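Local coordinates for protein mannose-6-phosphate isomerase (Helicobacter pylori, PDB 2QH5) that probably makes GDP-mannose from mannose 1-phosphate and GTP, using the N-terminal nucleotidyltransferase domain of a longer protein that probably also acts as an isomerase, at residues K4-L9 / K103-I108; A93-A98 / G196-E201; E123-K128 / K258-N263. All coordinates share one frame; numbering follows the deposited sequence.

In the fold
From the N terminus, strand 5-10 opens contact 1, which closes when strand 106-111 pairs beside it. Within that loop lies helix 90-99, the first half of contact 2; its partner, helix 195-205, comes after contact 1 has closed, so the two contacts cross. They touch through packing of I8 on S97 and L107 on A98 and a probable hydrogen bond between K103 O and G196 N. Before helix 195-205 is reached, helix 119-134 opens contact 3, which closes on strand 257-261 and so crosses contact 2, while contacts 1 and 3 follow in series. I108 packs on I126, connecting these two. Together the contacts join the central parallel strands, flanking helices and the C-terminal strand.

Contact 1: residues K4-L9 / K103-I108; sequences KIKNIL and KEDLLI
At the entry of strand 106-111, D105 turns its CB toward residues 4-9, and this carbon lies 3.2 Å from K4 O. Its CG takes the crowded position between backbone N and carbonyl carbon (chi1 75°), and OD1 accepts the backbone N-H of D102. OD2 is buried without a partner in the model; the ammonium group of K6 is near but not in contact, being hydrogen-bonded to S101 OG, and its charge may still favour an ionised carboxylate. L106 begins the ladder: its N-H points almost straight (172°) at K4 O, in the carbonyl plane, with N and O 3.0 Å apart. L106 O is then met nearly along its C=O axis by K6 N at 2.8 Å. L107, on the sheet face it shares with K6 and I8, crosses I8 obliquely, its CG 3.9 Å from I8 CG1. I108 continues the ladder, its N lying 2.7 Å from K6 O. I108 O is gripped twice, by I8 N at 2.8 Å and by N7 ND2 at 3.0 Å, both donors standing above the carbonyl plane. N7 reaches it with CG anti to the backbone N (chi1 179°) and with I108 O close to its amide plane, while ND2 has its stronger partner in T110 OG1. On the opposite face, which carries I5, N7, L106 and I108, I108 CD1 presses on I5 CG2 at 3.5 Å, a tight approach, and helix 119-134 covers L106 and I108. Adjacent parallel strands, with helices packed on both faces, are the core of the Rossmann-like GT-A fold of nucleotidyltransferases, where strand 5-10 probably leads into the glycine-rich nucleotide-binding loop.

Contact 2: residues A93-A98 / G196-E201; sequences AIALSA and GVFLDE
F198 reaches across from helix 195-205 to helix 90-99; the axes of the two short segments come within 9.9 Å, with 131° between their directions. From its CB, which is directed at the other helix, CG stands anti to the backbone N (chi1 172°) and carries the ring outward. CD1 comes first, 3.9 Å from A98 CB. Farther out, CE1 brings the ring edge against the backbone of helix 90-99, reaching A95 CA at 3.6 Å. At the tip, CZ meets I94 CG2 at 3.5 Å, and CE2 lies close to the same methyl. This methyl sits over one ring face as a CH-pi contact, 3.9 Å from I94 CG2 to the F198 ring centroid, and the two side chains cross at about a right angle. The F198 ring also stacks with that of F193. Beside it, L199 folds its branches around A98, with CD2 3.8 Å from A98 CB. No hydrogen bond joins the two segments; S97 OG instead returns to A93 O within its own helix. Cohesion here therefore rests on dispersion and burial of apolar surface, with the ring edge lying against the backbone at A95.

Contact 3: residues E123-K128 / K258-N263; sequences ENAIKK and KMVELN
Neither segment brings an aromatic ring to this contact, so the flat groups here are backbone peptides, approached by aliphatic carbons. The carbonyl oxygen A125 O is approached by V260 CG1 at 3.8 Å, and E261 O, in the strand, lies 4.1 Å from A125 CB. A125 and V260 carry the contact: their CA-to-CA separation of 6.3 Å is the shortest between the segments, and each directs its CB at the other. V260 CG1 stands anti to the backbone N (chi1 -177°), which puts that methyl 3.9 Å from A125 CB. L262 reaches in more loosely with its CD2 end, while its side chain also packs on F141, which A125 touches as well. One helical turn on from A125, the aliphatic part of K128 lies obliquely across V260, CD being 4.0 Å from CG1 of that valine; the chain bends at its last torsion, and its ammonium end leads away from the strand. Helix and strand run nearly antiparallel, 162° between their directions. V260 is bonded through its backbone to T140 and G142, so helix 119-134 is laid on the part of the sheet where strands 138-144 and 257-261 pair side by side. With the lysine charge carried off, contact is made by apolar carbons with each other and with two backbone carbonyl oxygens; no hydrogen bond joins the two segments, and hydrophobic burial holds them.

Contact 1: residues K4-L9 / K103-I108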
loop_
_atom_site.group_PDB
_atom_site.type_symbol
_atom_site.label_atom_id
_atom_site.label_comp_id
_atom_site.label_asym_id
_atom_site.label_seq_id
_atom_site.Cartn_x
_atom_site.Cartn_y
_atom_site.Cartn_z
ATOM N N LYS A 4 9.249 -14.859 -4.398
ATOM C CA LYS A 4 8.441 -14.679 -3.190
ATOM C C LYS A 4 7.476 -13.517 -3.394
ATOM O O LYS A 4 7.800 -12.558 -4.084
ATOM C CB LYS A 4 9.361 -14.412 -1.994
ATOM C CG LYS A 4 8.680 -14.336 -0.628
ATOM C CD LYS A 4 9.706 -14.332 0.501
ATOM C CE LYS A 4 10.322 -15.720 0.680
ATOM N NZ LYS A 4 11.330 -15.764 1.775
ATOM N N ILE A 5 6.280 -13.614 -2.821
ATOM C CA ILE A 5 5.306 -12.523 -2.905
ATOM C C ILE A 5 4.872 -12.058 -1.508
ATOM O O ILE A 5 4.357 -12.841 -0.704
ATOM C CB ILE A 5 4.062 -12.896 -3.748
ATOM C CG1 ILE A 5 4.461 -13.518 -5.093
ATOM C CG2 ILE A 5 3.207 -11.672 -3.993
ATOM C CD1 ILE A 5 3.290 -14.016 -5.913
ATOM N N LYS A 6 5.074 -10.771 -1.239
ATOM C CA LYS A 6 4.809 -10.189 0.063
ATOM C C LYS A 6 3.599 -9.278 0.048
ATOM O O LYS A 6 3.459 -8.429 -0.836
ATOM C CB LYS A 6 6.003 -9.356 0.508
ATOM C CG LYS A 6 7.004 -10.046 1.387
ATOM C CD LYS A 6 7.847 -8.979 2.041
ATOM C CE LYS A 6 8.860 -9.559 2.998
ATOM N NZ LYS A 6 9.692 -8.469 3.570
ATOM N N ASN A 7 2.735 -9.442 1.043
ATOM C CA ASN A 7 1.671 -8.486 1.284
ATOM C C ASN A 7 2.180 -7.426 2.248
ATOM O O ASN A 7 2.612 -7.752 3.348
ATOM C CB ASN A 7 0.431 -9.174 1.858
ATOM C CG ASN A 7 -0.703 -8.201 2.143
ATOM O OD1 ASN A 7 -1.468 -8.395 3.087
ATOM N ND2 ASN A 7 -0.812 -7.148 1.333
ATOM N N ILE A 8 2.157 -6.165 1.824
ATOM C CA ILE A 8 2.470 -5.052 2.715
ATOM C C ILE A 8 1.165 -4.415 3.146
ATOM O O ILE A 8 0.568 -3.629 2.405
ATOM C CB ILE A 8 3.366 -3.993 2.068
ATOM C CG1 ILE A 8 4.602 -4.635 1.408
ATOM C CG2 ILE A 8 3.750 -2.939 3.101
ATOM C CD1 ILE A 8 5.504 -5.399 2.345
ATOM N N LEU A 9 0.740 -4.761 4.355
ATOM C CA LEU A 9 -0.569 -4.371 4.871
ATOM C C LEU A 9 -0.413 -3.072 5.658
ATOM O O LEU A 9 0.047 -3.077 6.795
ATOM C CB LEU A 9 -1.126 -5.506 5.757
ATOM C CG LEU A 9 -2.603 -5.890 5.722
ATOM C CD1 LEU A 9 -2.892 -6.824 6.885
ATOM C CD2 LEU A 9 -3.545 -4.691 5.763
ATOM N N LYS A 103 15.316 -7.613 -2.987
ATOM C CA LYS A 103 15.115 -6.836 -4.212
ATOM C C LYS A 103 14.213 -7.547 -5.215
ATOM O O LYS A 103 13.329 -6.936 -5.798
ATOM C CB LYS A 103 16.461 -6.517 -4.875
ATOM C CG LYS A 103 16.959 -5.078 -4.707
ATOM C CD LYS A 103 17.558 -4.808 -3.338
ATOM C CE LYS A 103 18.775 -3.884 -3.443
ATOM N NZ LYS A 103 18.500 -2.584 -4.132
ATOM N N GLU A 104 14.428 -8.847 -5.379
ATOM C CA GLU A 104 13.749 -9.628 -6.407
ATOM C C GLU A 104 12.303 -9.985 -6.107
ATOM O O GLU A 104 11.561 -10.364 -7.014
ATOM C CB GLU A 104 14.529 -10.914 -6.717
ATOM C CG GLU A 104 14.786 -11.829 -5.518
ATOM C CD GLU A 104 16.190 -11.677 -4.952
ATOM O OE1 GLU A 104 17.051 -11.069 -5.632
ATOM O OE2 GLU A 104 16.435 -12.174 -3.830
ATOM N N ASP A 105 11.888 -9.890 -4.850
ATOM C CA ASP A 105 10.543 -10.354 -4.524
ATOM C C ASP A 105 9.475 -9.288 -4.765
ATOM O O ASP A 105 9.786 -8.106 -4.862
ATOM C CB ASP A 105 10.469 -11.074 -3.154
ATOM C CG ASP A 105 10.538 -10.142 -1.960
ATOM O OD1 ASP A 105 11.430 -10.345 -1.108
ATOM O OD2 ASP A 105 9.678 -9.249 -1.835
ATOM N N LEU A 106 8.232 -9.726 -4.910
ATOM C CA LEU A 106 7.153 -8.858 -5.367
ATOM C C LEU A 106 6.296 -8.421 -4.208
ATOM O O LEU A 106 5.980 -9.212 -3.321
ATOM C CB LEU A 106 6.278 -9.564 -6.415
ATOM C CG LEU A 106 6.941 -10.013 -7.726
ATOM C CD1 LEU A 106 6.115 -11.100 -8.403
ATOM C CD2 LEU A 106 7.200 -8.844 -8.679
ATOM N N LEU A 107 5.908 -7.154 -4.241
ATOM C CA LEU A 107 5.223 -6.519 -3.142
ATOM C C LEU A 107 3.814 -6.182 -3.554
ATOM O O LEU A 107 3.603 -5.507 -4.554
ATOM C CB LEU A 107 5.952 -5.231 -2.755
ATOM C CG LEU A 107 6.950 -5.155 -1.601
ATOM C CD1 LEU A 107 7.867 -6.340 -1.522
ATOM C CD2 LEU A 107 7.752 -3.865 -1.752
ATOM N N ILE A 108 2.851 -6.662 -2.779
ATOM C CA ILE A 108 1.460 -6.296 -2.952
ATOM C C ILE A 108 1.111 -5.387 -1.778
ATOM O O ILE A 108 0.982 -5.861 -0.651
ATOM C CB ILE A 108 0.550 -7.544 -2.968
ATOM C CG1 ILE A 108 0.967 -8.504 -4.081
ATOM C CG2 ILE A 108 -0.923 -7.158 -3.139
ATOM C CD1 ILE A 108 0.273 -9.850 -4.011
#

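Contact 2: residues A93-A98 / G196-E201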
loop_
_atom_site.group_PDB
_atom_site.type_symbol
_atom_site.label_atom_id
_atom_site.label_comp_id
_atom_site.label_asym_id
_atom_site.label_seq_id
_atom_site.Cartn_x
_atom_site.Cartn_y
_atom_site.Cartn_z
ATOM N N ALA A 93 6.615 4.421 4.591
ATOM C CA ALA A 93 6.217 3.093 5.057
ATOM C C ALA A 93 6.500 2.049 3.989
ATOM O O ALA A 93 6.937 0.940 4.304
ATOM C CB ALA A 93 4.764 3.070 5.437
ATOM N N ILE A 94 6.275 2.425 2.727
ATOM C CA ILE A 94 6.527 1.540 1.595
ATOM C C ILE A 94 8.021 1.350 1.341
ATOM O O ILE A 94 8.477 0.211 1.217
ATOM C CB ILE A 94 5.773 1.984 0.322
ATOM C CG1 ILE A 94 4.262 1.967 0.582
ATOM C CG2 ILE A 94 6.073 1.049 -0.836
ATOM C CD1 ILE A 94 3.450 2.740 -0.433
ATOM N N ALA A 95 8.782 2.445 1.298
ATOM C CA ALA A 95 10.238 2.352 1.122
ATOM C C ALA A 95 10.917 1.514 2.197
ATOM O O ALA A 95 11.835 0.745 1.893
ATOM C CB ALA A 95 10.863 3.718 1.058
ATOM N N LEU A 96 10.459 1.651 3.441
ATOM C CA LEU A 96 10.989 0.862 4.557
ATOM C C LEU A 96 10.701 -0.621 4.366
ATOM O O LEU A 96 11.612 -1.448 4.470
ATOM C CB LEU A 96 10.488 1.394 5.917
ATOM C CG LEU A 96 11.069 2.765 6.360
ATOM C CD1 LEU A 96 10.301 3.421 7.509
ATOM C CD2 LEU A 96 12.562 2.703 6.698
ATOM N N SER A 97 9.449 -0.944 4.051
ATOM C CA SER A 97 9.006 -2.318 3.725
ATOM C C SER A 97 9.784 -2.974 2.588
ATOM O O SER A 97 10.086 -4.169 2.641
ATOM C CB SER A 97 7.529 -2.318 3.345
ATOM O OG SER A 97 6.758 -1.621 4.305
ATOM N N ALA A 98 10.090 -2.189 1.558
ATOM C CA ALA A 98 10.899 -2.646 0.435
ATOM C C ALA A 98 12.347 -2.913 0.858
ATOM O O ALA A 98 12.962 -3.867 0.391
ATOM C CB ALA A 98 10.850 -1.629 -0.689
ATOM N N GLY A 196 12.962 -4.118 -5.758
ATOM C CA GLY A 196 14.103 -3.506 -6.438
ATOM C C GLY A 196 13.776 -2.381 -7.397
ATOM O O GLY A 196 14.404 -1.324 -7.336
ATOM N N VAL A 197 12.807 -2.602 -8.288
ATOM C CA VAL A 197 12.356 -1.545 -9.199
ATOM C C VAL A 197 11.681 -0.391 -8.460
ATOM O O VAL A 197 11.880 0.776 -8.825
ATOM C CB VAL A 197 11.489 -2.083 -10.407
ATOM C CG1 VAL A 197 11.128 -3.527 -10.220
ATOM C CG2 VAL A 197 10.235 -1.216 -10.678
ATOM N N PHE A 198 10.910 -0.704 -7.417
ATOM C CA PHE A 198 10.370 0.352 -6.560
ATOM C C PHE A 198 11.490 1.225 -5.980
ATOM O O PHE A 198 11.407 2.452 -6.028
ATOM C CB PHE A 198 9.506 -0.185 -5.420
ATOM C CG PHE A 198 9.113 0.876 -4.435
ATOM C CD1 PHE A 198 9.858 1.091 -3.286
ATOM C CD2 PHE A 198 8.029 1.707 -4.690
ATOM C CE1 PHE A 198 9.521 2.081 -2.397
ATOM C CE2 PHE A 198 7.681 2.706 -3.800
ATOM C CZ PHE A 198 8.429 2.900 -2.651
ATOM N N LEU A 199 12.525 0.592 -5.430
ATOM C CA LEU A 199 13.627 1.338 -4.831
ATOM C C LEU A 199 14.468 2.077 -5.867
ATOM O O LEU A 199 15.085 3.098 -5.551
ATOM C CB LEU A 199 14.496 0.428 -3.956
ATOM C CG LEU A 199 13.775 -0.154 -2.731
ATOM C CD1 LEU A 199 14.570 -1.290 -2.103
ATOM C CD2 LEU A 199 13.445 0.926 -1.700
ATOM N N ASP A 200 14.490 1.566 -7.098
ATOM C CA ASP A 200 15.204 2.222 -8.194
ATOM C C ASP A 200 14.447 3.457 -8.656
ATOM O O ASP A 200 15.046 4.504 -8.905
ATOM C CB ASP A 200 15.400 1.263 -9.365
ATOM C CG ASP A 200 16.488 0.238 -9.106
ATOM O OD1 ASP A 200 16.645 -0.687 -9.936
ATOM O OD2 ASP A 200 17.184 0.351 -8.074
ATOM N N GLU A 201 13.127 3.329 -8.763
ATOM C CA GLU A 201 12.270 4.449 -9.137
ATOM C C GLU A 201 12.288 5.538 -8.082
ATOM O O GLU A 201 12.258 6.725 -8.412
ATOM C CB GLU A 201 10.835 3.982 -9.374
ATOM C CG GLU A 201 10.615 3.318 -10.730
ATOM C CD GLU A 201 10.824 4.277 -11.887
ATOM O OE1 GLU A 201 11.830 4.098 -12.610
ATOM O OE2 GLU A 201 9.997 5.215 -12.063
#

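Contact 3: residues E123-K128 / K258-N263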
loop_
_atom_site.group_PDB
_atom_site.type_symbol
_atom_site.label_atom_id
_atom_site.label_comp_id
_atom_site.label_asym_id
_atom_site.label_seq_id
_atom_site.Cartn_x
_atom_site.Cartn_y
_atom_site.Cartn_z
ATOM N N GLU A 123 -9.171 -11.054 -7.044
ATOM C CA GLU A 123 -8.122 -12.042 -7.263
ATOM C C GLU A 123 -7.578 -11.996 -8.690
ATOM O O GLU A 123 -6.387 -12.241 -8.914
ATOM C CB GLU A 123 -8.688 -13.426 -6.962
ATOM C CG GLU A 123 -7.675 -14.475 -6.575
ATOM C CD GLU A 123 -8.265 -15.511 -5.625
ATOM O OE1 GLU A 123 -9.307 -15.214 -4.994
ATOM O OE2 GLU A 123 -7.685 -16.612 -5.502
ATOM N N ASN A 124 -8.467 -11.685 -9.638
ATOM C CA ASN A 124 -8.128 -11.551 -11.062
ATOM C C ASN A 124 -7.220 -10.352 -11.315
ATOM O O ASN A 124 -6.171 -10.482 -11.961
ATOM C CB ASN A 124 -9.398 -11.412 -11.919
ATOM C CG ASN A 124 -10.246 -12.681 -11.946
ATOM O OD1 ASN A 124 -9.729 -13.801 -11.910
ATOM N ND2 ASN A 124 -11.562 -12.504 -12.022
ATOM N N ALA A 125 -7.643 -9.194 -10.797
ATOM C CA ALA A 125 -6.873 -7.946 -10.850
ATOM C C ALA A 125 -5.480 -8.083 -10.231
ATOM O O ALA A 125 -4.511 -7.512 -10.740
ATOM C CB ALA A 125 -7.645 -6.815 -10.183
ATOM N N ILE A 126 -5.387 -8.852 -9.147
ATOM C CA ILE A 126 -4.106 -9.112 -8.486
ATOM C C ILE A 126 -3.167 -9.905 -9.392
ATOM O O ILE A 126 -2.022 -9.499 -9.589
ATOM C CB ILE A 126 -4.271 -9.806 -7.087
ATOM C CG1 ILE A 126 -4.887 -8.842 -6.057
ATOM C CG2 ILE A 126 -2.936 -10.369 -6.578
ATOM C CD1 ILE A 126 -4.031 -7.625 -5.689
ATOM N N LYS A 127 -3.653 -11.009 -9.961
ATOM C CA LYS A 127 -2.821 -11.841 -10.848
ATOM C C LYS A 127 -2.372 -11.108 -12.113
ATOM O O LYS A 127 -1.277 -11.364 -12.626
ATOM C CB LYS A 127 -3.493 -13.179 -11.180
ATOM C CG LYS A 127 -3.243 -14.244 -10.099
ATOM C CD LYS A 127 -2.946 -15.638 -10.674
ATOM C CE LYS A 127 -4.152 -16.576 -10.582
ATOM N NZ LYS A 127 -5.242 -16.260 -11.558
ATOM N N LYS A 128 -3.219 -10.192 -12.587
ATOM C CA LYS A 128 -2.869 -9.271 -13.669
ATOM C C LYS A 128 -1.738 -8.339 -13.232
ATOM O O LYS A 128 -0.686 -8.284 -13.878
ATOM C CB LYS A 128 -4.084 -8.438 -14.101
ATOM C CG LYS A 128 -5.103 -9.159 -14.978
ATOM C CD LYS A 128 -6.206 -8.190 -15.404
ATOM C CE LYS A 128 -7.147 -8.793 -16.440
ATOM N NZ LYS A 128 -8.224 -9.617 -15.819
ATOM N N LYS A 258 1.542 1.423 -14.863
ATOM C CA LYS A 258 0.372 0.839 -15.525
ATOM C C LYS A 258 -0.819 0.729 -14.572
ATOM O O LYS A 258 -0.662 0.805 -13.361
ATOM C CB LYS A 258 0.706 -0.528 -16.129
ATOM C CG LYS A 258 1.750 -0.490 -17.250
ATOM C CD LYS A 258 1.217 0.172 -18.512
ATOM C CE LYS A 258 2.188 0.005 -19.668
ATOM N NZ LYS A 258 3.143 1.131 -19.766
ATOM N N MET A 259 -2.012 0.550 -15.121
ATOM C CA MET A 259 -3.216 0.490 -14.305
ATOM C C MET A 259 -3.948 -0.831 -14.532
ATOM O O MET A 259 -3.837 -1.432 -15.601
ATOM C CB MET A 259 -4.136 1.662 -14.646
ATOM C CG MET A 259 -5.144 2.010 -13.565
ATOM S SD MET A 259 -6.423 3.137 -14.142
ATOM C CE MET A 259 -7.545 1.938 -14.847
ATOM N N VAL A 260 -4.665 -1.292 -13.510
ATOM C CA VAL A 260 -5.590 -2.424 -13.619
ATOM C C VAL A 260 -6.910 -1.986 -12.981
ATOM O O VAL A 260 -6.906 -1.427 -11.892
ATOM C CB VAL A 260 -5.044 -3.693 -12.910
ATOM C CG1 VAL A 260 -5.985 -4.874 -13.101
ATOM C CG2 VAL A 260 -3.665 -4.054 -13.429
ATOM N N GLU A 261 -8.033 -2.217 -13.656
ATOM C CA GLU A 261 -9.340 -1.787 -13.136
ATOM C C GLU A 261 -9.822 -2.639 -11.964
ATOM O O GLU A 261 -9.763 -3.870 -12.011
ATOM C CB GLU A 261 -10.401 -1.808 -14.238
ATOM C CG GLU A 261 -10.118 -0.900 -15.420
ATOM C CD GLU A 261 -10.957 -1.255 -16.633
ATOM O OE1 GLU A 261 -12.155 -1.566 -16.461
ATOM O OE2 GLU A 261 -10.416 -1.225 -17.760
ATOM N N LEU A 262 -10.293 -1.975 -10.913
ATOM C CA LEU A 262 -10.914 -2.663 -9.785
ATOM C C LEU A 262 -12.432 -2.550 -9.846
ATOM O O LEU A 262 -13.013 -1.515 -9.500
ATOM C CB LEU A 262 -10.389 -2.139 -8.442
ATOM C CG LEU A 262 -9.277 -2.943 -7.760
ATOM C CD1 LEU A 262 -8.790 -2.227 -6.513
ATOM C CD2 LEU A 262 -9.743 -4.349 -7.409
ATOM N N ASN A 263 -13.063 -3.625 -10.308
ATOM C CA ASN A 263 -14.515 -3.715 -10.355
ATOM C C ASN A 263 -14.951 -4.780 -9.361
ATOM O O ASN A 263 -15.315 -5.895 -9.747
ATOM C CB ASN A 263 -14.983 -4.070 -11.771
ATOM C CG ASN A 263 -14.088 -3.479 -12.850
ATOM O OD1 ASN A 263 -13.734 -2.301 -12.806
ATOM N ND2 ASN A 263 -13.718 -4.302 -13.827
#